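Side-chain contacts in (S)-ureidoglycine--glyoxylate transaminase (Bacillus subtilis, PDB 3ISL), which catalyses the pyridoxal-phosphate-dependent transfer of an amino group from (S)-ureidoglycine to glyoxylate, giving oxalurate and glycine in purine catabolism: residues A[281-284]-A[290-293]; A[91-94]-A[98-101]; A[302-307]-A[400-405]. One frame throughout, in Å; residues are numbered along the deposited sequence.

Contact 1 (A[281-284]-A[290-293])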
loop_
_atom_site.group_PDB
_atom_site.type_symbol
_atom_site.label_atom_id
_atom_site.label_comp_id
_atom_site.label_asym_id
_atom_site.label_seq_id
_atom_site.Cartn_x
_atom_site.Cartn_y
_atom_site.Cartn_z
ATOM N N ARG A 281 -0.652 16.251 -10.516
ATOM C CA ARG A 281 -0.238 17.482 -11.237
ATOM C C ARG A 281 -0.809 17.477 -12.675
ATOM O O ARG A 281 -1.155 18.522 -13.177
ATOM C CB ARG A 281 1.291 17.631 -11.266
ATOM C CG ARG A 281 1.835 18.640 -12.254
ATOM C CD ARG A 281 3.325 18.716 -12.194
ATOM N NE ARG A 281 4.018 17.540 -12.729
ATOM C CZ ARG A 281 4.323 17.342 -14.013
ATOM N NH1 ARG A 281 3.917 18.175 -14.980
ATOM N NH2 ARG A 281 5.006 16.257 -14.326
ATOM N N LEU A 282 -0.844 16.315 -13.339
ATOM C CA LEU A 282 -1.339 16.222 -14.706
ATOM C C LEU A 282 -2.802 16.485 -14.794
ATOM O O LEU A 282 -3.267 17.123 -15.784
ATOM C CB LEU A 282 -1.029 14.892 -15.398
ATOM C CG LEU A 282 0.456 14.569 -15.543
ATOM C CD1 LEU A 282 0.675 13.313 -16.409
ATOM C CD2 LEU A 282 1.304 15.714 -16.065
ATOM N N VAL A 283 -3.552 16.026 -13.799
ATOM C CA VAL A 283 -4.968 16.396 -13.831
ATOM C C VAL A 283 -5.199 17.892 -13.738
ATOM O O VAL A 283 -5.994 18.448 -14.455
ATOM C CB VAL A 283 -5.942 15.517 -12.969
ATOM C CG1 VAL A 283 -5.359 14.271 -12.435
ATOM C CG2 VAL A 283 -7.118 16.287 -12.187
ATOM N N LEU A 284 -4.466 18.524 -12.868
ATOM C CA LEU A 284 -4.609 19.953 -12.663
ATOM C C LEU A 284 -4.085 20.752 -13.853
ATOM O O LEU A 284 -4.526 21.848 -14.052
ATOM C CB LEU A 284 -3.878 20.331 -11.362
ATOM C CG LEU A 284 -4.692 20.412 -10.057
ATOM C CD1 LEU A 284 -6.235 19.963 -9.980
ATOM C CD2 LEU A 284 -3.935 19.966 -8.886
ATOM N N THR A 290 -12.226 20.958 -17.994
ATOM C CA THR A 290 -11.716 20.416 -19.261
ATOM C C THR A 290 -11.601 18.900 -19.189
ATOM O O THR A 290 -12.101 18.181 -20.052
ATOM C CB THR A 290 -10.329 21.028 -19.615
ATOM O OG1 THR A 290 -10.462 22.429 -19.635
ATOM C CG2 THR A 290 -9.789 20.596 -20.999
ATOM N N ARG A 291 -10.939 18.385 -18.158
ATOM C CA ARG A 291 -10.874 16.952 -18.006
ATOM C C ARG A 291 -12.232 16.274 -17.922
ATOM O O ARG A 291 -12.406 15.241 -18.548
ATOM C CB ARG A 291 -9.994 16.568 -16.800
ATOM C CG ARG A 291 -9.748 15.138 -16.671
ATOM C CD ARG A 291 -8.579 14.960 -15.709
ATOM N NE ARG A 291 -8.117 13.590 -15.485
ATOM C CZ ARG A 291 -6.931 13.118 -15.932
ATOM N NH1 ARG A 291 -6.141 13.887 -16.667
ATOM N NH2 ARG A 291 -6.528 11.888 -15.619
ATOM N N PHE A 292 -13.191 16.815 -17.171
ATOM C CA PHE A 292 -14.525 16.148 -17.138
ATOM C C PHE A 292 -15.212 16.153 -18.496
ATOM O O PHE A 292 -15.890 15.165 -18.888
ATOM C CB PHE A 292 -15.499 16.783 -16.126
ATOM C CG PHE A 292 -14.936 16.947 -14.703
ATOM C CD1 PHE A 292 -14.017 16.028 -14.161
ATOM C CD2 PHE A 292 -15.354 18.020 -13.913
ATOM C CE1 PHE A 292 -13.493 16.191 -12.864
ATOM C CE2 PHE A 292 -14.833 18.187 -12.599
ATOM C CZ PHE A 292 -13.935 17.249 -12.073
ATOM N N GLU A 293 -15.079 17.280 -19.203
ATOM C CA GLU A 293 -15.642 17.408 -20.558
ATOM C C GLU A 293 -14.935 16.422 -21.536
ATOM O O GLU A 293 -15.583 15.785 -22.383
ATOM C CB GLU A 293 -15.535 18.868 -21.065
ATOM C CG GLU A 293 -15.758 18.965 -22.572
ATOM C CD GLU A 293 -17.196 18.606 -22.939
ATOM O OE1 GLU A 293 -17.448 18.071 -24.056
ATOM O OE2 GLU A 293 -18.090 18.865 -22.084
#
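The guanidinium of Arg291 has Val283 over one face, with Val283 CB 3.7 Å above the plane and displaced toward the rim of the group. Leu282 O approaches the same group obliquely and stays 4.4 Å from Arg291 NH1, too far to count as a bond. The N-H groups of the arginine are directed to partners beyond the two segments: NH1 forms a salt bridge with Glu286, NE donates to the carbonyl of Gly178 and NH2 to that of Cys199. Three different nitrogens are thus engaged, which should fix the rotation of the flat group and hold its face against the valine.

The side chain of Arg291 reaches this place fully stretched, its CG anti to the backbone N (chi1 -173°) and the chain extended on to NE. It meets Val283 at about a right angle. The branches of the valine divide the work: Val283 CG2 lies 4.0 Å from Arg291 CD, on the aliphatic shaft, whereas Val283 CG1 lies 4.0 Å from Arg291 CZ. Cut back to alanine, this position is likely to leave Glu286 without the arginine's charge, the Gly178 and Cys199 carbonyls without these donors, and a gap beside Val283.

Arg291 lies close to the cofactor region, its side chain about 9 Å from that of Lys198, the residue that carries pyridoxal phosphate in the enzyme but is unmodified in this crystal. The contact joins the last turns of helix 270-286 to the start of helix 288-308, the next helix in the chain. Val283 also packs on Leu56 of helix 40-56 and on Leu200, while Leu282 is directed to helix 24-29, where it touches Arg25 and Val26.

Contact 2 (A[91-94]-A[98-101])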
loop_
_atom_site.group_PDB
_atom_site.type_symbol
_atom_site.label_atom_id
_atom_site.label_comp_id
_atom_site.label_asym_id
_atom_site.label_seq_id
_atom_site.Cartn_x
_atom_site.Cartn_y
_atom_site.Cartn_z
ATOM N N ILE A 91 -26.424 3.120 5.120
ATOM C CA ILE A 91 -25.703 2.893 3.882
ATOM C C ILE A 91 -26.726 2.608 2.788
ATOM O O ILE A 91 -27.296 1.527 2.746
ATOM C CB ILE A 91 -24.726 1.721 4.019
ATOM C CG1 ILE A 91 -23.894 1.889 5.308
ATOM C CG2 ILE A 91 -23.804 1.630 2.754
ATOM C CD1 ILE A 91 -22.886 0.754 5.616
ATOM N N PRO A 92 -26.945 3.568 1.901
ATOM C CA PRO A 92 -27.825 3.256 0.782
ATOM C C PRO A 92 -26.984 2.567 -0.283
ATOM O O PRO A 92 -26.045 3.150 -0.773
ATOM C CB PRO A 92 -28.325 4.646 0.287
ATOM C CG PRO A 92 -27.806 5.667 1.258
ATOM C CD PRO A 92 -26.549 4.982 1.919
ATOM N N ILE A 93 -27.384 1.361 -0.666
ATOM C CA ILE A 93 -26.641 0.479 -1.542
ATOM C C ILE A 93 -27.315 0.286 -2.894
ATOM O O ILE A 93 -28.469 -0.136 -2.972
ATOM C CB ILE A 93 -26.520 -0.862 -0.858
ATOM C CG1 ILE A 93 -25.628 -0.724 0.398
ATOM C CG2 ILE A 93 -25.915 -1.947 -1.819
ATOM C CD1 ILE A 93 -25.937 -1.888 1.391
ATOM N N TYR A 94 -26.616 0.633 -3.974
ATOM C CA TYR A 94 -27.217 0.430 -5.312
ATOM C C TYR A 94 -26.262 -0.369 -6.228
ATOM O O TYR A 94 -26.491 -0.527 -7.442
ATOM C CB TYR A 94 -27.648 1.769 -5.925
ATOM C CG TYR A 94 -26.533 2.780 -6.067
ATOM C CD1 TYR A 94 -26.093 3.549 -4.970
ATOM C CD2 TYR A 94 -25.873 2.929 -7.286
ATOM C CE1 TYR A 94 -25.073 4.439 -5.128
ATOM C CE2 TYR A 94 -24.860 3.812 -7.453
ATOM C CZ TYR A 94 -24.464 4.573 -6.401
ATOM O OH TYR A 94 -23.411 5.405 -6.626
ATOM N N GLY A 98 -21.381 -0.659 -2.452
ATOM C CA GLY A 98 -22.241 -0.434 -1.257
ATOM C C GLY A 98 -22.113 -1.545 -0.192
ATOM O O GLY A 98 -22.070 -1.267 0.994
ATOM N N TYR A 99 -22.057 -2.799 -0.621
ATOM C CA TYR A 99 -21.833 -3.946 0.282
ATOM C C TYR A 99 -20.444 -4.013 0.908
ATOM O O TYR A 99 -20.295 -4.528 2.018
ATOM C CB TYR A 99 -22.119 -5.245 -0.451
ATOM C CG TYR A 99 -23.585 -5.308 -0.841
ATOM C CD1 TYR A 99 -24.575 -5.348 0.134
ATOM C CD2 TYR A 99 -23.970 -5.343 -2.176
ATOM C CE1 TYR A 99 -25.924 -5.395 -0.206
ATOM C CE2 TYR A 99 -25.321 -5.399 -2.521
ATOM C CZ TYR A 99 -26.293 -5.411 -1.532
ATOM O OH TYR A 99 -27.638 -5.451 -1.873
ATOM N N LEU A 100 -19.426 -3.493 0.228
ATOM C CA LEU A 100 -18.163 -3.385 0.913
ATOM C C LEU A 100 -18.239 -2.374 2.068
ATOM O O LEU A 100 -17.673 -2.588 3.125
ATOM C CB LEU A 100 -17.087 -2.918 -0.080
ATOM C CG LEU A 100 -15.648 -2.653 0.309
ATOM C CD1 LEU A 100 -14.950 -3.921 0.816
ATOM C CD2 LEU A 100 -14.916 -2.018 -0.989
ATOM N N LEU A 101 -18.923 -1.251 1.860
ATOM C CA LEU A 101 -19.072 -0.302 2.945
ATOM C C LEU A 101 -19.769 -0.980 4.133
ATOM O O LEU A 101 -19.394 -0.722 5.270
ATOM C CB LEU A 101 -19.930 0.901 2.512
ATOM C CG LEU A 101 -19.375 1.818 1.425
ATOM C CD1 LEU A 101 -20.393 2.957 1.265
ATOM C CD2 LEU A 101 -17.955 2.333 1.742
#
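Ile93 and Gly98 bring their backbones within 4.5 Å, CA to CA, where strand 88-93 gives way to helix 96-107 after a very short connection. The two elements open a beta-alpha-beta unit completed by strand 111-116, which lies parallel to strand 88-93 in the mixed sheet of the large domain, the fold type I architecture of class-V aminotransferases. The extended strand directs Ile91 and Ile93 to the helix. Tyr94 and Pro92 point away from it.

The approach depends on the lack of a side chain at Gly98, since a CB there would fall 2.7 Å from Ile93 CG2, a clash. With none there, Ile93 CG1 can settle 3.6 Å from Gly98 O. One helical turn beyond Gly98, Leu101 meets Ile91. Ile91 CG2 is 3.9 Å from Leu101 CB, and Ile91 CD1 reaches the backbone at Leu101 O. Thr102, further along the helix, touches both isoleucines, and Val112 and Met114 of the adjacent strand 111-116 touch Ile91 and Ile93 in turn.

Tyr99 leaves the helix away from the strand, yet its ring folds back across Ile93 at about a right angle. The ring is held at its far end by a hydrogen bond from OH to Glu116 of strand 111-116. In Ile93, CG1 sits beside the backbone N (chi1 -67°), which places CG2 anti to that nitrogen and over the ring in a CH-pi contact: Ile93 CG2 stands 3.6 Å from the Tyr99 ring centroid, 17° off its normal, shifted toward CZ.

Contact 3 (A[302-307]-A[400-405])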
loop_
_atom_site.group_PDB
_atom_site.type_symbol
_atom_site.label_atom_id
_atom_site.label_comp_id
_atom_site.label_asym_id
_atom_site.label_seq_id
_atom_site.Cartn_x
_atom_site.Cartn_y
_atom_site.Cartn_z
ATOM N N LEU A 302 -17.569 6.485 -27.984
ATOM C CA LEU A 302 -17.793 5.068 -27.666
ATOM C C LEU A 302 -19.268 4.657 -27.843
ATOM O O LEU A 302 -19.579 3.668 -28.531
ATOM C CB LEU A 302 -17.294 4.721 -26.251
ATOM C CG LEU A 302 -17.496 3.261 -25.818
ATOM C CD1 LEU A 302 -16.606 2.347 -26.673
ATOM C CD2 LEU A 302 -17.153 3.027 -24.352
ATOM N N ALA A 303 -20.169 5.449 -27.233
ATOM C CA ALA A 303 -21.611 5.251 -27.286
ATOM C C ALA A 303 -22.171 5.188 -28.703
ATOM O O ALA A 303 -22.969 4.248 -29.037
ATOM C CB ALA A 303 -22.340 6.339 -26.462
ATOM N N ALA A 304 -21.769 6.150 -29.547
ATOM C CA ALA A 304 -22.268 6.107 -30.955
ATOM C C ALA A 304 -21.649 4.876 -31.637
ATOM O O ALA A 304 -22.331 4.213 -32.381
ATOM C CB ALA A 304 -21.999 7.421 -31.742
ATOM N N GLY A 305 -20.403 4.494 -31.302
ATOM C CA GLY A 305 -19.870 3.285 -31.921
ATOM C C GLY A 305 -20.609 2.016 -31.513
ATOM O O GLY A 305 -20.958 1.148 -32.390
ATOM N N ILE A 306 -20.882 1.879 -30.210
ATOM C CA ILE A 306 -21.549 0.672 -29.670
ATOM C C ILE A 306 -22.939 0.566 -30.282
ATOM O O ILE A 306 -23.401 -0.523 -30.655
ATOM C CB ILE A 306 -21.665 0.736 -28.129
ATOM C CG1 ILE A 306 -20.276 0.548 -27.456
ATOM C CG2 ILE A 306 -22.729 -0.242 -27.594
ATOM C CD1 ILE A 306 -19.496 -0.816 -27.860
ATOM N N LYS A 307 -23.606 1.710 -30.392
ATOM C CA LYS A 307 -24.979 1.767 -30.967
ATOM C C LYS A 307 -25.061 1.370 -32.434
ATOM O O LYS A 307 -25.950 0.599 -32.847
ATOM C CB LYS A 307 -25.585 3.158 -30.799
ATOM C CG LYS A 307 -27.072 3.202 -31.297
ATOM C CD LYS A 307 -27.541 4.624 -31.576
ATOM C CE LYS A 307 -28.241 5.201 -30.356
ATOM N NZ LYS A 307 -29.501 5.900 -30.853
ATOM N N LEU A 400 -17.016 2.094 -36.432
ATOM C CA LEU A 400 -15.960 3.140 -36.595
ATOM C C LEU A 400 -16.409 4.468 -37.238
ATOM O O LEU A 400 -16.036 5.554 -36.775
ATOM C CB LEU A 400 -14.751 2.584 -37.332
ATOM C CG LEU A 400 -14.152 1.462 -36.492
ATOM C CD1 LEU A 400 -12.852 0.971 -37.090
ATOM C CD2 LEU A 400 -13.893 2.011 -35.140
ATOM N N GLN A 401 -17.208 4.382 -38.307
ATOM C CA GLN A 401 -17.678 5.602 -38.968
ATOM C C GLN A 401 -18.466 6.455 -37.966
ATOM O O GLN A 401 -18.372 7.703 -37.962
ATOM C CB GLN A 401 -18.563 5.277 -40.208
ATOM C CG GLN A 401 -17.797 4.485 -41.282
ATOM C CD GLN A 401 -16.380 5.071 -41.566
ATOM O OE1 GLN A 401 -16.245 6.274 -41.836
ATOM N NE2 GLN A 401 -15.336 4.214 -41.512
ATOM N N ALA A 402 -19.222 5.791 -37.101
ATOM C CA ALA A 402 -19.992 6.558 -36.153
ATOM C C ALA A 402 -19.136 7.175 -35.037
ATOM O O ALA A 402 -19.360 8.337 -34.683
ATOM C CB ALA A 402 -21.278 5.799 -35.663
ATOM N N ALA A 403 -18.110 6.473 -34.539
ATOM C CA ALA A 403 -17.204 7.120 -33.586
ATOM C C ALA A 403 -16.400 8.196 -34.304
ATOM O O ALA A 403 -16.232 9.256 -33.752
ATOM C CB ALA A 403 -16.270 6.095 -32.894
ATOM N N LEU A 404 -15.975 7.958 -35.566
ATOM C CA LEU A 404 -15.249 8.976 -36.329
ATOM C C LEU A 404 -16.077 10.231 -36.618
ATOM O O LEU A 404 -15.563 11.336 -36.521
ATOM C CB LEU A 404 -14.605 8.433 -37.610
ATOM C CG LEU A 404 -13.396 7.497 -37.379
ATOM C CD1 LEU A 404 -13.065 6.662 -38.638
ATOM C CD2 LEU A 404 -12.187 8.299 -36.877
ATOM N N ASP A 405 -17.336 10.054 -37.028
ATOM C CA ASP A 405 -18.272 11.172 -37.071
ATOM C C ASP A 405 -18.278 12.002 -35.789
ATOM O O ASP A 405 -18.215 13.209 -35.858
ATOM C CB ASP A 405 -19.668 10.679 -37.382
ATOM C CG ASP A 405 -19.763 10.111 -38.798
ATOM O OD1 ASP A 405 -18.827 10.362 -39.586
ATOM O OD2 ASP A 405 -20.745 9.406 -39.121
#
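Ala402 and Ala304 meet between two helices whose backbone polar groups bond along their own axes, Leu404 N to Leu400 O being among the shortest of these bonds at 2.7 Å. In the facing helix the equivalent link, from Ile306 N to Leu302 O, measures 2.8 Å. No polar bond links the two segments, and what passes between them is van der Waals contact.

The touching residues are a glycine and three alanines, and their small size allows the backbones to come unusually near, the CA atoms of Gly305 and Ala403 being 5.0 Å apart. Ala304 and Ala402 point at each other's helix. Their methyl groups lie 4.3 Å apart, CB to CB, but each leans rather more on the opposite backbone: Ala402 CB is 3.8 Å from Ala304 O, and Ala304 CB is 4.1 Å from Ala402 O. Neither methyl has a rotamer to choose, so the fit is set by where the helices themselves run. Gly305 adds bare main chain, presented to Ala403. A CB at Gly305 would come 3.9 Å from Ala403 CB, within normal contact distance, so this position does not exclude a methyl as far as the two segments are concerned.

Ala304 and Ala402 remain partly exposed, and the buried side of the contact is that of Gly305 and Ala403. There a third helix, 373-389, fills in: its Leu380 touches Ala403 as well as Leu302 and Ile306, and its Leu377 also packs on Ala403. Leu302 and Ile306 reach on to Thr325 and Val327 of strand 324-328. Helix 398-408, the last of the modelled chain, is in this way laid against helices 288-308 and 373-389, at the periphery of the subunit.

Contacts 1 and 3 share helix 288-308, near its beginning and toward its end, with their centres 24 Å apart; contact 2 belongs to another part of the fold, across the chain's centre from contact 1. Contacts 1 and 2 are buried, each with one side chain, Arg291 or Leu101, within about 10 Å of the cofactor lysine or the cofactor, whereas contact 3 is peripheral and only partly covered. Their chemistry follows these places. Contact 1 sets an aliphatic side chain against a charged group that is satisfied by its surroundings, contact 2 joins strand to helix by branched aliphatic and aromatic packing, and contact 3 relies on small residues that let two helices approach.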